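Local coordinates for protein V-type ATP synthase alpha chain (Nanoarchaeum equitans Kin4-M, PDB 5BN3) that belongs to the ATP synthase alpha/beta family of P-loop proteins and binds ADP and a magnesium ion at a site built round its nucleotide-binding domain, at residues L207-P212 with E486-Q491; E446-I451 with E508-I513; T230-Q235 with H413-N418. One frame throughout, in Å; residues are numbered along the deposited sequence.

How the contacts relate
Contact 3 lies within the nucleotide-binding domain, joining helix 229-239 to the loop that precedes strand 423-424. Contact 1 brings helix 205-210 of the same domain against the end of helix 472-489 in the C-terminal helical domain, and contact 2 packs helices 441-458 and 503-523 of that second domain. Their centres fall about 10 Å apart from 1 to 2 and from 1 to 3, but about 20 Å from 2 to 3. Contact 1 touches both others, whose nearest atoms stay about 7 Å apart, linking them. Along the chain, contact 3 falls between the two halves of contact 1, whereas contacts 1 and 2 alternate. ADP touches contacts 1 and 3, so its pocket draws on both domains.

Contact 1 of 3, residues L207-P212 with E486-Q491; sequences LDIMFP and EGFLQQ. With ADP (adenosine-5'-diphosphate), chain C.
Phe488 and Met210 meet across a wholly buried seam, each bringing the end of its side chain to the other. The methyl CE of Met210 lies 4.2 Å from CE2 of Phe488 and comes at the ring obliquely. A second neighbour lies at the edge of the same ring, near its plane: Ile209 CG1, 4.2 Å from Phe488 CZ. Farther back on the methionine, CG touches Leu489 CD2 at 4.0 Å, and the two side chains cross at about a right angle. Met210 can serve both partners because chi1 sets its CG beside the leucine methyl, while bends at chi2 (-73°) and chi3 (103°) bring CE round to the phenylalanine. A flexible, unbranched thioether suits such a double duty, and the ring and the leucine methyl offer it apolar carbon. Helix 503-523 closes in on both Ile209 and Phe488 through Thr506, and Phe449 of helix 441-458 rests on Met210.

Helix 472-489 ends here, Gln490 being the first residue to leave helical angles. Arginines take up carbonyls on both segments: Arg445 is hydrogen-bonded to Ile209 O and Met210 O, and Arg205 to Phe488 O and Gln490 O. Beyond the helix the chain turns extended, and Gln491 directs its carbonyl to the nucleotide: N6 of ADP donates to Gln491 O over 3.0 Å, at an N-H...O angle of 144°. The side-chain amide of Gln491 is bound at both ends, OE1 to Arg205 N and NE2 to Gly203 O, which should fix its rotation. This is the apolar interface between a P-loop nucleotide-binding domain and the helical C-terminal domain, with the adenine end of the ADP pocket at its border.

Contact 2 of 3, residues E446-I451 with E508-I513; sequences EEFFAI and ELMRII
Phe448 reaches from helix 441-458 to helix 503-523 and meets Ile513 and Met510 there. Its CB points toward the other helix, and with CG anti to the carbonyl carbon (chi1 -82°) the ring is carried straight across the gap. On one flank, CE1 comes within 3.6 Å of Ile513 CG2. At the far end CZ is held by several atoms: Ile513 CG2 at 3.7 Å, Ile513 CD1 at 3.9 Å and the backbone carbon Met510 CA at 4.1 Å. On the other flank CE2 approaches Met510 CG at 4.3 Å. The ring thus enters between residues three apart on one helix, and the two branches of the beta-branched isoleucine give it a broad wall, which the phenylalanine crosses at about a right angle.

Such side-chain packing between helices builds the C-terminal domain of V- and A-type ATP synthase subunits. Here helix 472-489 supplies a third side, with Ile484 against Phe448 and the Phe488 ring meeting that of Phe448 edge-to-face; Met210 also touches Phe448.

Polar groups keep to the margins. Glu447 OE1 is hydrogen-bonded to His514 ND1, a tie between the same two helices. Arg511, whose CB points away from helix 441-458, reaches back one turn to make a weak hydrogen bond, part of a salt bridge, 3.4 Å from its NH1 to Glu508 OE2, which lies in the plane of the guanidinium.

Contact 3 of 3, residues T230-Q235 with H413-N418; sequences TVLNQQ and HYPAIN. With MG (magnesium ion), chain K; ADP (adenosine-5'-diphosphate), chain C.
Leu232 swings its CG away from its own backbone N (chi1 -176°) and so extends its forked end from helix 229-239 to the loop 413-418, where Ile417 bends at chi1 (-66°) and chi2 (-73°) to bring its CD1 forward. The branches of the leucine divide the work: CD1 faces Pro415 CG at 4.4 Å, and CD2 faces Ile417 CD1 at the same distance. It is a light contact between apolar side chains, beside the ADP site. The peptide bond between Tyr414 and Pro415 is cis, which bends the chain there.

The same two segments also hold ADP. The adenine lies between Val231 and Tyr414: Val231 CG1 is 3.4 Å from N7 on one face, while N9 stands 3.6 Å above the plane of the tyrosine ring, over its centre. A compact branched side chain and a flat aromatic both suit a planar base. At the phosphates, Val231 N donates to O1A of ADP over 2.8 Å, and Thr230 N to O2B. Thr230 OG1 binds the magnesium ion at 2.1 Å; O2B and four waters complete six ligands, and two of those waters also donate to ADP oxygens. Asp320 OD2, hydrogen-bonded to Thr230 OG1, is a second-shell partner. Lys229, Thr230 and the backbone amides on the phosphates are consistent with a Walker A motif, or P-loop.

Helix 229-239 follows the loop after strand 218-222 and leans on the central sheet, Asn233 touching Ile376 of strand 370-379 and Thr230 touching Tyr247 of strand 244-250. The loop 413-418 joins helix 406-410, where Ala416 meets Leu408, to strand 423-424.

Contact 1 of 3, residues L207-P212 with E486-Q491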
loop_
_atom_site.group_PDB
_atom_site.type_symbol
_atom_site.label_atom_id
_atom_site.label_comp_id
_atom_site.label_asym_id
_atom_site.label_seq_id
_atom_site.Cartn_x
_atom_site.Cartn_y
_atom_site.Cartn_z
ATOM N N LEU A 207 28.099 -13.091 -18.251
ATOM C CA LEU A 207 27.953 -14.142 -17.247
ATOM C C LEU A 207 29.261 -14.878 -16.970
ATOM O O LEU A 207 29.405 -15.519 -15.932
ATOM C CB LEU A 207 26.873 -15.143 -17.663
ATOM C CG LEU A 207 25.459 -14.603 -17.869
ATOM C CD1 LEU A 207 24.464 -15.747 -17.977
ATOM C CD2 LEU A 207 25.077 -13.670 -16.737
ATOM N N ASP A 208 30.213 -14.792 -17.894
ATOM C CA ASP A 208 31.474 -15.519 -17.738
ATOM C C ASP A 208 32.563 -14.706 -17.039
ATOM O O ASP A 208 33.404 -15.263 -16.334
ATOM C CB ASP A 208 31.976 -16.033 -19.094
ATOM C CG ASP A 208 31.091 -17.121 -19.671
ATOM O OD1 ASP A 208 30.283 -17.696 -18.912
ATOM O OD2 ASP A 208 31.209 -17.406 -20.883
ATOM N N ILE A 209 32.541 -13.391 -17.228
ATOM C CA ILE A 209 33.577 -12.534 -16.662
ATOM C C ILE A 209 33.053 -11.646 -15.538
ATOM O O ILE A 209 33.627 -11.605 -14.448
ATOM C CB ILE A 209 34.211 -11.636 -17.741
ATOM C CG1 ILE A 209 34.753 -12.487 -18.887
ATOM C CG2 ILE A 209 35.324 -10.801 -17.145
ATOM C CD1 ILE A 209 35.852 -13.448 -18.474
ATOM N N MET A 210 31.960 -10.941 -15.807
ATOM C CA MET A 210 31.432 -9.971 -14.855
ATOM C C MET A 210 30.824 -10.618 -13.611
ATOM O O MET A 210 31.203 -10.279 -12.492
ATOM C CB MET A 210 30.416 -9.056 -15.545
ATOM C CG MET A 210 30.971 -8.302 -16.747
ATOM S SD MET A 210 32.099 -6.972 -16.275
ATOM C CE MET A 210 33.676 -7.726 -16.639
ATOM N N PHE A 211 29.895 -11.553 -13.801
ATOM C CA PHE A 211 29.222 -12.184 -12.661
ATOM C C PHE A 211 29.210 -13.714 -12.713
ATOM O O PHE A 211 28.145 -14.326 -12.616
ATOM C CB PHE A 211 27.785 -11.659 -12.551
ATOM C CG PHE A 211 27.683 -10.155 -12.596
ATOM C CD1 PHE A 211 27.953 -9.396 -11.467
ATOM C CD2 PHE A 211 27.317 -9.503 -13.765
ATOM C CE1 PHE A 211 27.862 -8.013 -11.502
ATOM C CE2 PHE A 211 27.224 -8.120 -13.808
ATOM C CZ PHE A 211 27.497 -7.377 -12.673
ATOM N N PRO A 212 30.394 -14.342 -12.822
ATOM C CA PRO A 212 30.395 -15.797 -12.997
ATOM C C PRO A 212 30.079 -16.550 -11.712
ATOM O O PRO A 212 30.339 -16.041 -10.620
ATOM C CB PRO A 212 31.838 -16.091 -13.414
ATOM C CG PRO A 212 32.634 -15.036 -12.724
ATOM C CD PRO A 212 31.765 -13.799 -12.740
ATOM N N GLU A 486 28.387 -1.606 -25.720
ATOM C CA GLU A 486 28.017 -1.993 -27.084
ATOM C C GLU A 486 28.937 -3.041 -27.706
ATOM O O GLU A 486 28.542 -3.738 -28.640
ATOM C CB GLU A 486 27.938 -0.759 -27.997
ATOM C CG GLU A 486 26.813 0.212 -27.656
ATOM C CD GLU A 486 26.742 1.390 -28.615
ATOM O OE1 GLU A 486 27.571 1.458 -29.548
ATOM O OE2 GLU A 486 25.853 2.250 -28.436
ATOM N N GLY A 487 30.160 -3.152 -27.196
ATOM C CA GLY A 487 31.137 -4.055 -27.781
ATOM C C GLY A 487 31.453 -5.295 -26.965
ATOM O O GLY A 487 32.003 -6.259 -27.496
ATOM N N PHE A 488 31.106 -5.280 -25.680
ATOM C CA PHE A 488 31.436 -6.395 -24.796
ATOM C C PHE A 488 30.217 -6.988 -24.082
ATOM O O PHE A 488 29.965 -8.191 -24.166
ATOM C CB PHE A 488 32.486 -5.961 -23.772
ATOM C CG PHE A 488 32.974 -7.075 -22.897
ATOM C CD1 PHE A 488 33.853 -8.024 -23.392
ATOM C CD2 PHE A 488 32.561 -7.170 -21.577
ATOM C CE1 PHE A 488 34.306 -9.053 -22.590
ATOM C CE2 PHE A 488 33.012 -8.196 -20.769
ATOM C CZ PHE A 488 33.886 -9.139 -21.277
ATOM N N LEU A 489 29.475 -6.145 -23.372
ATOM C CA LEU A 489 28.331 -6.607 -22.587
ATOM C C LEU A 489 27.195 -7.105 -23.477
ATOM O O LEU A 489 26.638 -8.180 -23.240
ATOM C CB LEU A 489 27.834 -5.501 -21.653
ATOM C CG LEU A 489 28.839 -5.034 -20.600
ATOM C CD1 LEU A 489 28.250 -3.944 -19.719
ATOM C CD2 LEU A 489 29.282 -6.208 -19.758
ATOM N N GLN A 490 26.857 -6.329 -24.502
ATOM C CA GLN A 490 25.822 -6.735 -25.447
ATOM C C GLN A 490 26.264 -7.953 -26.246
ATOM O O GLN A 490 27.426 -8.059 -26.650
ATOM C CB GLN A 490 25.461 -5.582 -26.392
ATOM C CG GLN A 490 24.607 -4.496 -25.752
ATOM C CD GLN A 490 24.253 -3.381 -26.719
ATOM O OE1 GLN A 490 24.274 -3.568 -27.937
ATOM N NE2 GLN A 490 23.930 -2.212 -26.180
ATOM N N GLN A 491 25.330 -8.872 -26.465
ATOM C CA GLN A 491 25.616 -10.097 -27.201
ATOM C C GLN A 491 24.353 -10.592 -27.899
ATOM O O GLN A 491 23.364 -10.936 -27.246
ATOM C CB GLN A 491 26.179 -11.168 -26.259
ATOM C CG GLN A 491 26.683 -12.420 -26.966
ATOM C CD GLN A 491 27.533 -13.302 -26.071
ATOM O OE1 GLN A 491 27.993 -12.875 -25.010
ATOM N NE2 GLN A 491 27.746 -14.542 -26.498
HETATM P PB ADP C . 11.220 -12.856 -21.036
HETATM O O1B ADP C . 12.012 -12.166 -19.957
HETATM O O2B ADP C . 11.399 -14.348 -21.090
HETATM O O3B ADP C . 9.789 -12.392 -21.118
HETATM P PA ADP C . 12.415 -13.175 -23.636
HETATM O O1A ADP C . 13.541 -14.074 -23.219
HETATM O O2A ADP C . 11.209 -13.759 -24.327
HETATM O O3A ADP C . 11.930 -12.293 -22.374
HETATM O "O5'" ADP C . 13.032 -12.028 -24.582
HETATM C "C5'" ADP C . 12.226 -10.916 -24.970
HETATM C "C4'" ADP C . 12.706 -10.364 -26.307
HETATM O "O4'" ADP C . 14.055 -9.893 -26.196
HETATM C "C3'" ADP C . 12.674 -11.458 -27.359
HETATM O "O3'" ADP C . 11.921 -11.007 -28.488
HETATM C "C2'" ADP C . 14.123 -11.682 -27.734
HETATM O "O2'" ADP C . 14.282 -11.821 -29.146
HETATM C "C1'" ADP C . 14.865 -10.456 -27.228
HETATM N N9 ADP C . 16.186 -10.859 -26.689
HETATM C C8 ADP C . 16.446 -11.231 -25.421
HETATM N N7 ADP C . 17.759 -11.539 -25.266
HETATM C C5 ADP C . 18.363 -11.359 -26.456
HETATM C C6 ADP C . 19.738 -11.503 -26.986
HETATM N N6 ADP C . 20.761 -11.908 -26.190
HETATM N N1 ADP C . 19.931 -11.208 -28.292
HETATM C C2 ADP C . 18.924 -10.803 -29.091
HETATM N N3 ADP C . 17.655 -10.652 -28.676
HETATM C C4 ADP C . 17.319 -10.909 -27.390
#

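Contact 2 of 3, residues E446-I451 with E508-I513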
loop_
_atom_site.group_PDB
_atom_site.type_symbol
_atom_site.label_atom_id
_atom_site.label_comp_id
_atom_site.label_asym_id
_atom_site.label_seq_id
_atom_site.Cartn_x
_atom_site.Cartn_y
_atom_site.Cartn_z
ATOM N N GLU A 446 38.078 -5.321 -12.996
ATOM C CA GLU A 446 37.935 -4.217 -12.048
ATOM C C GLU A 446 37.811 -2.889 -12.781
ATOM O O GLU A 446 37.063 -2.001 -12.372
ATOM C CB GLU A 446 39.143 -4.159 -11.108
ATOM C CG GLU A 446 39.167 -5.225 -10.029
ATOM C CD GLU A 446 40.368 -5.086 -9.111
ATOM O OE1 GLU A 446 41.357 -4.437 -9.519
ATOM O OE2 GLU A 446 40.323 -5.620 -7.983
ATOM N N GLU A 447 38.563 -2.769 -13.868
ATOM C CA GLU A 447 38.577 -1.569 -14.692
ATOM C C GLU A 447 37.230 -1.356 -15.381
ATOM O O GLU A 447 36.718 -0.236 -15.434
ATOM C CB GLU A 447 39.694 -1.694 -15.729
ATOM C CG GLU A 447 40.013 -0.434 -16.505
ATOM C CD GLU A 447 41.174 -0.640 -17.460
ATOM O OE1 GLU A 447 40.924 -0.875 -18.662
ATOM O OE2 GLU A 447 42.339 -0.576 -17.009
ATOM N N PHE A 448 36.663 -2.436 -15.913
ATOM C CA PHE A 448 35.351 -2.375 -16.551
ATOM C C PHE A 448 34.282 -1.931 -15.555
ATOM O O PHE A 448 33.460 -1.069 -15.859
ATOM C CB PHE A 448 34.976 -3.733 -17.159
ATOM C CG PHE A 448 35.574 -3.981 -18.523
ATOM C CD1 PHE A 448 36.621 -3.204 -18.999
ATOM C CD2 PHE A 448 35.070 -4.988 -19.334
ATOM C CE1 PHE A 448 37.160 -3.435 -20.256
ATOM C CE2 PHE A 448 35.606 -5.223 -20.592
ATOM C CZ PHE A 448 36.653 -4.445 -21.052
ATOM N N PHE A 449 34.302 -2.522 -14.364
ATOM C CA PHE A 449 33.356 -2.154 -13.316
ATOM C C PHE A 449 33.519 -0.693 -12.909
ATOM O O PHE A 449 32.535 0.012 -12.687
ATOM C CB PHE A 449 33.534 -3.059 -12.095
ATOM C CG PHE A 449 32.779 -4.358 -12.181
ATOM C CD1 PHE A 449 31.393 -4.372 -12.128
ATOM C CD2 PHE A 449 33.454 -5.565 -12.289
ATOM C CE1 PHE A 449 30.691 -5.564 -12.196
ATOM C CE2 PHE A 449 32.758 -6.762 -12.357
ATOM C CZ PHE A 449 31.376 -6.761 -12.311
ATOM N N ALA A 450 34.766 -0.242 -12.814
ATOM C CA ALA A 450 35.055 1.136 -12.422
ATOM C C ALA A 450 34.539 2.147 -13.444
ATOM O O ALA A 450 34.017 3.200 -13.076
ATOM C CB ALA A 450 36.550 1.322 -12.199
ATOM N N ILE A 451 34.690 1.823 -14.725
ATOM C CA ILE A 451 34.247 2.703 -15.804
ATOM C C ILE A 451 32.721 2.766 -15.902
ATOM O O ILE A 451 32.144 3.846 -16.045
ATOM C CB ILE A 451 34.856 2.264 -17.159
ATOM C CG1 ILE A 451 36.366 2.527 -17.171
ATOM C CG2 ILE A 451 34.191 2.982 -18.318
ATOM C CD1 ILE A 451 37.088 1.899 -18.346
ATOM N N GLU A 508 40.215 -11.694 -25.612
ATOM C CA GLU A 508 40.767 -10.805 -26.633
ATOM C C GLU A 508 40.022 -9.480 -26.715
ATOM O O GLU A 508 40.634 -8.433 -26.919
ATOM C CB GLU A 508 40.778 -11.489 -28.002
ATOM C CG GLU A 508 41.920 -12.472 -28.184
ATOM C CD GLU A 508 43.280 -11.816 -28.039
ATOM O OE1 GLU A 508 43.553 -10.839 -28.769
ATOM O OE2 GLU A 508 44.075 -12.271 -27.191
ATOM N N LEU A 509 38.702 -9.533 -26.555
ATOM C CA LEU A 509 37.890 -8.323 -26.518
ATOM C C LEU A 509 38.275 -7.436 -25.339
ATOM O O LEU A 509 38.389 -6.219 -25.485
ATOM C CB LEU A 509 36.400 -8.673 -26.449
ATOM C CG LEU A 509 35.687 -8.884 -27.784
ATOM C CD1 LEU A 509 34.228 -9.257 -27.572
ATOM C CD2 LEU A 509 35.796 -7.627 -28.620
ATOM N N MET A 510 38.475 -8.049 -24.176
ATOM C CA MET A 510 38.880 -7.317 -22.978
ATOM C C MET A 510 40.250 -6.671 -23.179
ATOM O O MET A 510 40.474 -5.531 -22.773
ATOM C CB MET A 510 38.915 -8.251 -21.760
ATOM C CG MET A 510 37.588 -8.925 -21.440
ATOM S SD MET A 510 37.667 -10.049 -20.027
ATOM C CE MET A 510 38.059 -8.894 -18.715
ATOM N N ARG A 511 41.156 -7.405 -23.817
ATOM C CA ARG A 511 42.524 -6.938 -24.026
ATOM C C ARG A 511 42.617 -5.757 -24.988
ATOM O O ARG A 511 43.366 -4.815 -24.743
ATOM C CB ARG A 511 43.413 -8.089 -24.506
ATOM C CG ARG A 511 43.837 -9.035 -23.394
ATOM C CD ARG A 511 44.628 -10.216 -23.925
ATOM N NE ARG A 511 45.125 -11.056 -22.840
ATOM C CZ ARG A 511 45.429 -12.344 -22.964
ATOM N NH1 ARG A 511 45.281 -12.952 -24.132
ATOM N NH2 ARG A 511 45.873 -13.023 -21.917
ATOM N N ILE A 512 41.851 -5.804 -26.074
ATOM C CA ILE A 512 41.872 -4.724 -27.058
ATOM C C ILE A 512 41.165 -3.466 -26.542
ATOM O O ILE A 512 41.578 -2.346 -26.849
ATOM C CB ILE A 512 41.303 -5.180 -28.426
ATOM C CG1 ILE A 512 41.515 -4.102 -29.491
ATOM C CG2 ILE A 512 39.830 -5.542 -28.317
ATOM C CD1 ILE A 512 42.964 -3.727 -29.690
ATOM N N ILE A 513 40.117 -3.653 -25.745
ATOM C CA ILE A 513 39.433 -2.535 -25.102
ATOM C C ILE A 513 40.364 -1.874 -24.085
ATOM O O ILE A 513 40.474 -0.648 -24.032
ATOM C CB ILE A 513 38.132 -2.992 -24.397
ATOM C CG1 ILE A 513 37.066 -3.367 -25.429
ATOM C CG2 ILE A 513 37.593 -1.898 -23.496
ATOM C CD1 ILE A 513 35.799 -3.939 -24.817
#

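Contact 3 of 3, residues T230-Q235 with H413-N418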
loop_
_atom_site.group_PDB
_atom_site.type_symbol
_atom_site.label_atom_id
_atom_site.label_comp_id
_atom_site.label_asym_id
_atom_site.label_seq_id
_atom_site.Cartn_x
_atom_site.Cartn_y
_atom_site.Cartn_z
ATOM N N THR A 230 14.080 -15.882 -20.793
ATOM C CA THR A 230 13.967 -17.120 -21.563
ATOM C C THR A 230 15.104 -17.282 -22.571
ATOM O O THR A 230 15.693 -18.357 -22.683
ATOM C CB THR A 230 12.605 -17.206 -22.282
ATOM O OG1 THR A 230 11.555 -17.291 -21.305
ATOM C CG2 THR A 230 12.551 -18.424 -23.187
ATOM N N VAL A 231 15.413 -16.212 -23.299
ATOM C CA VAL A 231 16.518 -16.236 -24.249
ATOM C C VAL A 231 17.842 -16.470 -23.527
ATOM O O VAL A 231 18.674 -17.258 -23.982
ATOM C CB VAL A 231 16.580 -14.934 -25.077
ATOM C CG1 VAL A 231 17.868 -14.867 -25.876
ATOM C CG2 VAL A 231 15.383 -14.846 -26.006
ATOM N N LEU A 232 18.027 -15.803 -22.393
ATOM C CA LEU A 232 19.259 -15.951 -21.622
ATOM C C LEU A 232 19.449 -17.385 -21.150
ATOM O O LEU A 232 20.540 -17.935 -21.259
ATOM C CB LEU A 232 19.279 -14.998 -20.424
ATOM C CG LEU A 232 20.588 -15.030 -19.630
ATOM C CD1 LEU A 232 21.744 -14.640 -20.528
ATOM C CD2 LEU A 232 20.536 -14.119 -18.416
ATOM N N ASN A 233 18.386 -17.991 -20.631
ATOM C CA ASN A 233 18.456 -19.380 -20.187
ATOM C C ASN A 233 18.682 -20.353 -21.343
ATOM O O ASN A 233 19.410 -21.338 -21.198
ATOM C CB ASN A 233 17.202 -19.762 -19.396
ATOM C CG ASN A 233 17.345 -19.489 -17.909
ATOM O OD1 ASN A 233 17.827 -20.337 -17.154
ATOM N ND2 ASN A 233 16.925 -18.304 -17.479
ATOM N N GLN A 234 18.061 -20.072 -22.488
ATOM C CA GLN A 234 18.248 -20.892 -23.682
ATOM C C GLN A 234 19.671 -20.779 -24.221
ATOM O O GLN A 234 20.232 -21.757 -24.710
ATOM C CB GLN A 234 17.235 -20.512 -24.770
ATOM C CG GLN A 234 15.815 -21.003 -24.504
ATOM C CD GLN A 234 14.828 -20.566 -25.572
ATOM O OE1 GLN A 234 15.131 -19.708 -26.404
ATOM N NE2 GLN A 234 13.638 -21.157 -25.553
ATOM N N GLN A 235 20.244 -19.580 -24.136
ATOM C CA GLN A 235 21.637 -19.365 -24.524
ATOM C C GLN A 235 22.578 -20.176 -23.648
ATOM O O GLN A 235 23.542 -20.764 -24.134
ATOM C CB GLN A 235 22.003 -17.882 -24.430
ATOM C CG GLN A 235 21.456 -17.039 -25.565
ATOM C CD GLN A 235 21.914 -17.526 -26.924
ATOM O OE1 GLN A 235 21.157 -18.165 -27.655
ATOM N NE2 GLN A 235 23.158 -17.220 -27.274
ATOM N N HIS A 413 19.268 -3.409 -25.511
ATOM C CA HIS A 413 20.564 -3.823 -24.993
ATOM C C HIS A 413 20.395 -5.208 -24.366
ATOM O O HIS A 413 19.901 -5.331 -23.240
ATOM C CB HIS A 413 21.033 -2.795 -23.958
ATOM C CG HIS A 413 22.271 -3.177 -23.208
ATOM N ND1 HIS A 413 23.390 -2.363 -23.162
ATOM C CD2 HIS A 413 22.560 -4.242 -22.424
ATOM C CE1 HIS A 413 24.311 -2.926 -22.413
ATOM N NE2 HIS A 413 23.838 -4.072 -21.950
ATOM N N TYR A 414 20.789 -6.245 -25.102
ATOM C CA TYR A 414 20.688 -7.621 -24.618
ATOM C C TYR A 414 22.064 -8.285 -24.579
ATOM O O TYR A 414 22.872 -8.080 -25.483
ATOM C CB TYR A 414 19.768 -8.460 -25.508
ATOM C CG TYR A 414 18.387 -7.902 -25.764
ATOM C CD1 TYR A 414 17.432 -7.846 -24.756
ATOM C CD2 TYR A 414 18.026 -7.475 -27.031
ATOM C CE1 TYR A 414 16.160 -7.350 -25.005
ATOM C CE2 TYR A 414 16.766 -6.981 -27.287
ATOM C CZ TYR A 414 15.838 -6.921 -26.274
ATOM O OH TYR A 414 14.581 -6.428 -26.536
ATOM N N PRO A 415 22.340 -9.082 -23.532
ATOM C CA PRO A 415 21.504 -9.332 -22.349
ATOM C C PRO A 415 21.304 -8.077 -21.506
ATOM O O PRO A 415 22.253 -7.324 -21.285
ATOM C CB PRO A 415 22.326 -10.351 -21.551
ATOM C CG PRO A 415 23.203 -11.012 -22.570
ATOM C CD PRO A 415 23.549 -9.923 -23.536
ATOM N N ALA A 416 20.077 -7.858 -21.050
ATOM C CA ALA A 416 19.753 -6.665 -20.271
ATOM C C ALA A 416 20.181 -6.781 -18.809
ATOM O O ALA A 416 19.419 -6.434 -17.907
ATOM C CB ALA A 416 18.270 -6.365 -20.366
ATOM N N ILE A 417 21.405 -7.247 -18.581
ATOM C CA ILE A 417 21.932 -7.401 -17.228
ATOM C C ILE A 417 22.260 -6.046 -16.598
ATOM O O ILE A 417 23.057 -5.279 -17.143
ATOM C CB ILE A 417 23.205 -8.274 -17.223
ATOM C CG1 ILE A 417 22.878 -9.713 -17.638
ATOM C CG2 ILE A 417 23.858 -8.263 -15.852
ATOM C CD1 ILE A 417 22.125 -10.505 -16.580
ATOM N N ASN A 418 21.641 -5.754 -15.456
ATOM C CA ASN A 418 21.979 -4.572 -14.668
ATOM C C ASN A 418 23.323 -4.788 -13.976
ATOM O O ASN A 418 23.403 -5.488 -12.966
ATOM C CB ASN A 418 20.873 -4.296 -13.639
ATOM C CG ASN A 418 21.063 -2.984 -12.891
ATOM O OD1 ASN A 418 22.175 -2.624 -12.502
ATOM N ND2 ASN A 418 19.966 -2.267 -12.677
HETATM MG MG MG K . 10.054 -15.923 -21.005
HETATM P PB ADP C . 11.220 -12.856 -21.036
HETATM O O1B ADP C . 12.012 -12.166 -19.957
HETATM O O2B ADP C . 11.399 -14.348 -21.090
HETATM O O3B ADP C . 9.789 -12.392 -21.118
HETATM P PA ADP C . 12.415 -13.175 -23.636
HETATM O O1A ADP C . 13.541 -14.074 -23.219
HETATM O O2A ADP C . 11.209 -13.759 -24.327
HETATM O O3A ADP C . 11.930 -12.293 -22.374
HETATM O "O5'" ADP C . 13.032 -12.028 -24.582
HETATM C "C5'" ADP C . 12.226 -10.916 -24.970
HETATM C "C4'" ADP C . 12.706 -10.364 -26.307
HETATM O "O4'" ADP C . 14.055 -9.893 -26.196
HETATM C "C3'" ADP C . 12.674 -11.458 -27.359
HETATM O "O3'" ADP C . 11.921 -11.007 -28.488
HETATM C "C2'" ADP C . 14.123 -11.682 -27.734
HETATM O "O2'" ADP C . 14.282 -11.821 -29.146
HETATM C "C1'" ADP C . 14.865 -10.456 -27.228
HETATM N N9 ADP C . 16.186 -10.859 -26.689
HETATM C C8 ADP C . 16.446 -11.231 -25.421
HETATM N N7 ADP C . 17.759 -11.539 -25.266
HETATM C C5 ADP C . 18.363 -11.359 -26.456
HETATM C C6 ADP C . 19.738 -11.503 -26.986
HETATM N N6 ADP C . 20.761 -11.908 -26.190
HETATM N N1 ADP C . 19.931 -11.208 -28.292
HETATM C C2 ADP C . 18.924 -10.803 -29.091
HETATM N N3 ADP C . 17.655 -10.652 -28.676
HETATM C C4 ADP C . 17.319 -10.909 -27.390
HETATM O O HOH W 1 9.976 -15.721 -23.067
HETATM O O HOH W 2 8.524 -14.560 -20.631
HETATM O O HOH W 3 10.146 -16.344 -18.981
HETATM O O HOH W 4 8.726 -17.533 -21.095
#